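Local coordinates for protein cytidine deaminase (Mycobacterium leprae, PDB 3R2N) that probably catalyses the zinc-dependent hydrolytic deamination of cytidine to uridine in pyrimidine salvage, working as a homotetramer, at residues D11-A16 against A36-D41; A79-D84 against K109-K114. All blocks are in the same frame, centred on the assembly; numbering follows the deposited sequence. Where two conformers were deposited one is given.

Interaction 1 of 2, residues D11-A16 against A36-D41; sequences DTLQKA and AGFVND
Over one face of the Phe38 ring lies the isobutyl end of Leu13, whose CD2 makes a CH-pi contact 3.6 Å from the ring centroid and 16° off the ring normal. That methyl is displaced from the centre toward the CD2–CE2 rim. Leu13 CG, 3.6 Å from Phe38 CE2, and Leu13 CD1 lie on the same side of the plane but beyond that rim, so Leu13 CD2 alone stands over the face. Obliquely to the ring, Thr12 CG2 comes to 4.1 Å from Phe38 CZ, the two side chains crossing at about a right angle. The first torsion of Thr12 sets this methyl anti to the backbone N, while OG1 lies beside that N. In Phe38, chi1 of -77° puts CG anti to the carbonyl carbon, and the ring it carries reaches back to the helix. One helical turn beyond Thr12, Ala16 CB meets Ala36 CB at 3.8 Å. Side chain meets side chain only through carbon; the one close polar atom is Leu13 O, 3.3 Å from Ala36 CB, where the CA atoms of Leu13 and Ala36 are 5.4 Å apart. The strand's backbone bonds go to its sheet neighbours, as from Gly37 to Ile45. Val8 touches both Leu13 and Phe38, and Leu44 touches Thr12, Ala16 and Ala36. The axes of helix 11-16 and strand 36-39 approach to 7.6 Å at 135°. The helix near the N-terminus thus lies across one face of the mixed sheet, as in the cytidine deaminase fold.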
# COMPACT_ATOMS: atom_id res chain seq x y z
N ASP D 11 5.47 29.70 -7.02
CA ASP D 11 5.73 29.65 -8.46
C ASP D 11 6.80 28.63 -8.86
O ASP D 11 6.62 27.84 -9.80
CB ASP D 11 6.17 31.03 -8.95
CG ASP D 11 5.13 31.71 -9.81
OD1 ASP D 11 4.98 31.27 -10.99
OD2 ASP D 11 4.48 32.67 -9.31
N THR D 12 7.93 28.66 -8.17
CA THR D 12 9.04 27.78 -8.51
C THR D 12 8.61 26.33 -8.34
O THR D 12 8.79 25.52 -9.23
CB THR D 12 10.26 28.07 -7.67
OG1 THR D 12 10.72 29.38 -8.01
CG2 THR D 12 11.36 27.08 -7.94
N LEU D 13 8.01 26.03 -7.19
CA LEU D 13 7.48 24.69 -6.93
C LEU D 13 6.45 24.23 -8.00
O LEU D 13 6.50 23.09 -8.46
CB LEU D 13 6.90 24.61 -5.52
CG LEU D 13 7.90 24.77 -4.38
CD1 LEU D 13 7.18 24.60 -3.05
CD2 LEU D 13 9.06 23.78 -4.49
N GLN D 14 5.57 25.14 -8.43
CA GLN D 14 4.50 24.80 -9.39
C GLN D 14 5.06 24.46 -10.77
O GLN D 14 4.69 23.42 -11.38
CB GLN D 14 3.40 25.89 -9.39
CG GLN D 14 3.08 26.56 -10.71
CD GLN D 14 2.10 25.80 -11.54
OE1 GLN D 14 2.28 25.66 -12.76
NE2 GLN D 14 1.04 25.30 -10.91
N LYS D 15 5.99 25.29 -11.23
CA LYS D 15 6.72 25.05 -12.49
C LYS D 15 7.53 23.76 -12.42
O LYS D 15 7.55 23.00 -13.38
CB LYS D 15 7.63 26.23 -12.84
CG LYS D 15 6.87 27.44 -13.41
CD LYS D 15 7.75 28.69 -13.41
CE LYS D 15 6.93 29.94 -13.13
NZ LYS D 15 6.59 30.77 -14.35
N ALA D 16 8.20 23.52 -11.29
CA ALA D 16 9.01 22.29 -11.12
C ALA D 16 8.15 21.04 -11.16
O ALA D 16 8.55 20.04 -11.75
CB ALA D 16 9.81 22.35 -9.84
N ALA D 36 6.55 18.76 -6.17
CA ALA D 36 7.82 19.38 -5.96
C ALA D 36 7.81 19.93 -4.55
O ALA D 36 6.78 20.42 -4.06
CB ALA D 36 8.07 20.51 -7.02
N GLY D 37 9.00 19.90 -3.93
CA GLY D 37 9.16 20.22 -2.52
C GLY D 37 10.45 20.98 -2.30
O GLY D 37 11.42 20.78 -3.01
N PHE D 38 10.44 21.90 -1.33
CA PHE D 38 11.67 22.44 -0.76
C PHE D 38 12.03 21.70 0.51
O PHE D 38 11.18 21.44 1.36
CB PHE D 38 11.52 23.91 -0.46
CG PHE D 38 11.60 24.79 -1.67
CD1 PHE D 38 12.68 24.68 -2.55
CD2 PHE D 38 10.62 25.74 -1.93
CE1 PHE D 38 12.79 25.52 -3.68
CE2 PHE D 38 10.72 26.59 -3.05
CZ PHE D 38 11.81 26.45 -3.94
N VAL D 39 13.30 21.33 0.63
CA VAL D 39 13.77 20.66 1.85
C VAL D 39 14.31 21.77 2.77
O VAL D 39 14.45 22.92 2.33
CB VAL D 39 14.82 19.57 1.52
CG1 VAL D 39 15.02 18.67 2.68
CG2 VAL D 39 14.34 18.73 0.34
N ASN D 40 14.54 21.45 4.04
CA ASN D 40 15.00 22.42 5.03
C ASN D 40 16.42 22.95 4.80
O ASN D 40 16.83 23.90 5.48
CB ASN D 40 14.82 21.90 6.47
CG ASN D 40 15.60 20.63 6.74
OD1 ASN D 40 16.07 19.95 5.80
ND2 ASN D 40 15.74 20.27 8.03
N ASP D 41 17.16 22.35 3.86
CA ASP D 41 18.43 22.92 3.37
C ASP D 41 18.28 23.77 2.10
O ASP D 41 19.27 24.20 1.50
CB ASP D 41 19.51 21.83 3.18
CG ASP D 41 19.30 20.98 1.91
OD1 ASP D 41 18.18 20.92 1.37
OD2 ASP D 41 20.30 20.35 1.45

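Interaction 2 of 2, residues A79-D84 against K109-K114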
# COMPACT_ATOMS: atom_id res chain seq x y z
N ALA D 79 8.10 22.72 2.19
CA ALA D 79 6.96 23.18 1.40
C ALA D 79 6.73 22.24 0.22
O ALA D 79 7.69 21.80 -0.40
CB ALA D 79 7.15 24.62 0.92
N VAL D 80 5.46 21.96 -0.08
CA VAL D 80 5.12 20.99 -1.13
C VAL D 80 3.97 21.50 -2.00
O VAL D 80 2.99 22.06 -1.49
CB VAL D 80 4.72 19.61 -0.51
CG1 VAL D 80 4.29 18.64 -1.58
CG2 VAL D 80 5.85 19.04 0.26
N TYR D 81 4.11 21.28 -3.32
CA TYR D 81 3.10 21.68 -4.30
C TYR D 81 2.86 20.50 -5.26
O TYR D 81 3.75 20.13 -6.05
CB TYR D 81 3.63 22.89 -5.09
CG TYR D 81 2.58 23.77 -5.77
CD1 TYR D 81 2.73 25.15 -5.81
CD2 TYR D 81 1.45 23.23 -6.38
CE1 TYR D 81 1.77 25.97 -6.43
CE2 TYR D 81 0.50 24.04 -7.02
CZ TYR D 81 0.66 25.40 -7.03
OH TYR D 81 -0.29 26.17 -7.64
N CYS D 82 1.66 19.91 -5.19
CA CYS D 82 1.28 18.80 -6.06
C CYS D 82 0.39 19.29 -7.21
O CYS D 82 -0.49 20.16 -7.02
CB CYS D 82 0.59 17.74 -5.21
SG CYS D 82 0.27 16.15 -5.95
N VAL D 83 0.61 18.74 -8.40
CA VAL D 83 -0.12 19.20 -9.59
C VAL D 83 -0.81 18.11 -10.40
O VAL D 83 -0.32 16.95 -10.48
CB VAL D 83 0.77 19.99 -10.57
CG1 VAL D 83 1.26 21.34 -9.93
CG2 VAL D 83 1.89 19.09 -11.10
N ASP D 84 -1.93 18.47 -11.01
CA ASP D 84 -2.59 17.56 -11.93
C ASP D 84 -2.21 17.90 -13.39
O ASP D 84 -1.34 18.75 -13.61
CB ASP D 84 -4.10 17.56 -11.71
CG ASP D 84 -4.75 18.89 -12.09
OD1 ASP D 84 -4.15 19.70 -12.83
OD2 ASP D 84 -5.88 19.13 -11.63
N LYS D 109 4.26 23.23 4.96
CA LYS D 109 3.29 23.90 4.12
C LYS D 109 2.97 23.10 2.84
O LYS D 109 3.87 22.65 2.10
CB LYS D 109 3.73 25.33 3.78
CG LYS D 109 4.17 26.16 5.01
CD LYS D 109 4.13 27.66 4.68
CE LYS D 109 5.14 28.49 5.47
NZ LYS D 109 5.21 29.86 4.87
N ILE D 110 1.67 22.92 2.59
CA ILE D 110 1.16 22.32 1.36
C ILE D 110 0.34 23.35 0.61
O ILE D 110 -0.50 24.00 1.21
CB ILE D 110 0.23 21.14 1.69
CG1 ILE D 110 0.87 20.13 2.66
CG2 ILE D 110 -0.30 20.50 0.43
CD1 ILE D 110 2.20 19.57 2.23
N MET D 111 0.56 23.52 -0.68
CA MET D 111 -0.38 24.32 -1.48
C MET D 111 -1.67 23.52 -1.76
O MET D 111 -1.62 22.33 -2.04
CB MET D 111 0.28 24.83 -2.77
CG MET D 111 -0.63 25.65 -3.69
SD MET D 111 -1.22 27.14 -2.92
CE MET D 111 0.16 28.25 -3.26
N THR D 112 -2.82 24.16 -1.63
CA THR D 112 -4.13 23.51 -1.83
C THR D 112 -4.99 24.40 -2.71
O THR D 112 -4.70 25.60 -2.81
CB THR D 112 -4.90 23.28 -0.50
OG1 THR D 112 -5.68 24.44 -0.16
CG2 THR D 112 -3.98 22.90 0.64
N PRO D 113 -6.02 23.82 -3.37
CA PRO D 113 -6.97 24.60 -4.18
C PRO D 113 -7.45 25.87 -3.50
O PRO D 113 -7.80 26.83 -4.18
CB PRO D 113 -8.15 23.63 -4.34
CG PRO D 113 -7.47 22.26 -4.38
CD PRO D 113 -6.19 22.37 -3.57
N LYS D 114 -7.47 25.86 -2.16
CA LYS D 114 -7.87 27.00 -1.32
C LYS D 114 -6.70 27.75 -0.68
O LYS D 114 -6.89 28.46 0.33
CB LYS D 114 -8.80 26.52 -0.20
CG LYS D 114 -10.18 26.03 -0.65
CD LYS D 114 -10.91 25.25 0.47
CE LYS D 114 -10.99 26.05 1.79
NZ LYS D 114 -11.49 25.22 2.93
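Ala79 faces Lys109 as a parallel bridge partner, its CA 3.2 Å from Lys109 O in a CA-H...O contact. The same carbonyl accepts the N-H of Val80 at 2.8 Å between Val80 N and Lys109 O. Val80 makes both backbone hydrogen bonds of the pair, through its N and its O: Val80 O takes the N-H of Met111, 2.9 Å from Met111 N, with an N-H...O angle of 165° against 146° for Val80 N to Lys109 O. Ile110 CA is also close to Val80 O. On the opposite sheet face from Ala79 and Lys109, Val80 CB touches Ile110 CD1 at 3.7 Å, the two side chains side by side and pointing the same way. Tyr81 then offers a ring face to Met111. Met111 CG, anti to its backbone N (chi1 178°), stands over that face, 3.7 Å from the Tyr81 ring centroid. Met111 is bent at chi2 and chi3, and SD lies obliquely to the ring in a Met-aromatic contact, 5.2 Å from the same centroid. Strands 77-83 and 109-112 are the parallel pair of a beta-alpha-beta unit joined through helix 94-104. Two backbone bonds fix their register, while dispersion and CH-pi attraction, without charge, join the side chains.

Interaction 1 closes before interaction 2 opens along the chain, and their centres lie 10 Å apart. Both reach the same mixed sheet, in which strands 34-39 and 77-83 are antiparallel neighbours and 109-112 follows on the far side of 77-83. Probable backbone hydrogen bonds, Phe38 N to Ala79 O and Ala36 O to Tyr81 N, tie the two together. Helix 10-21 adds a second join, with Leu13 and Gln14 packing on Tyr81. Interaction 2 closes the beta-alpha-beta unit whose helix 94-104 starts just after the zinc ligand Cys93 and carries the ligand Cys96 in its first turn. Helix 10-21 and this unit thus meet on one sheet, and the unit's helix brings in part of the zinc site.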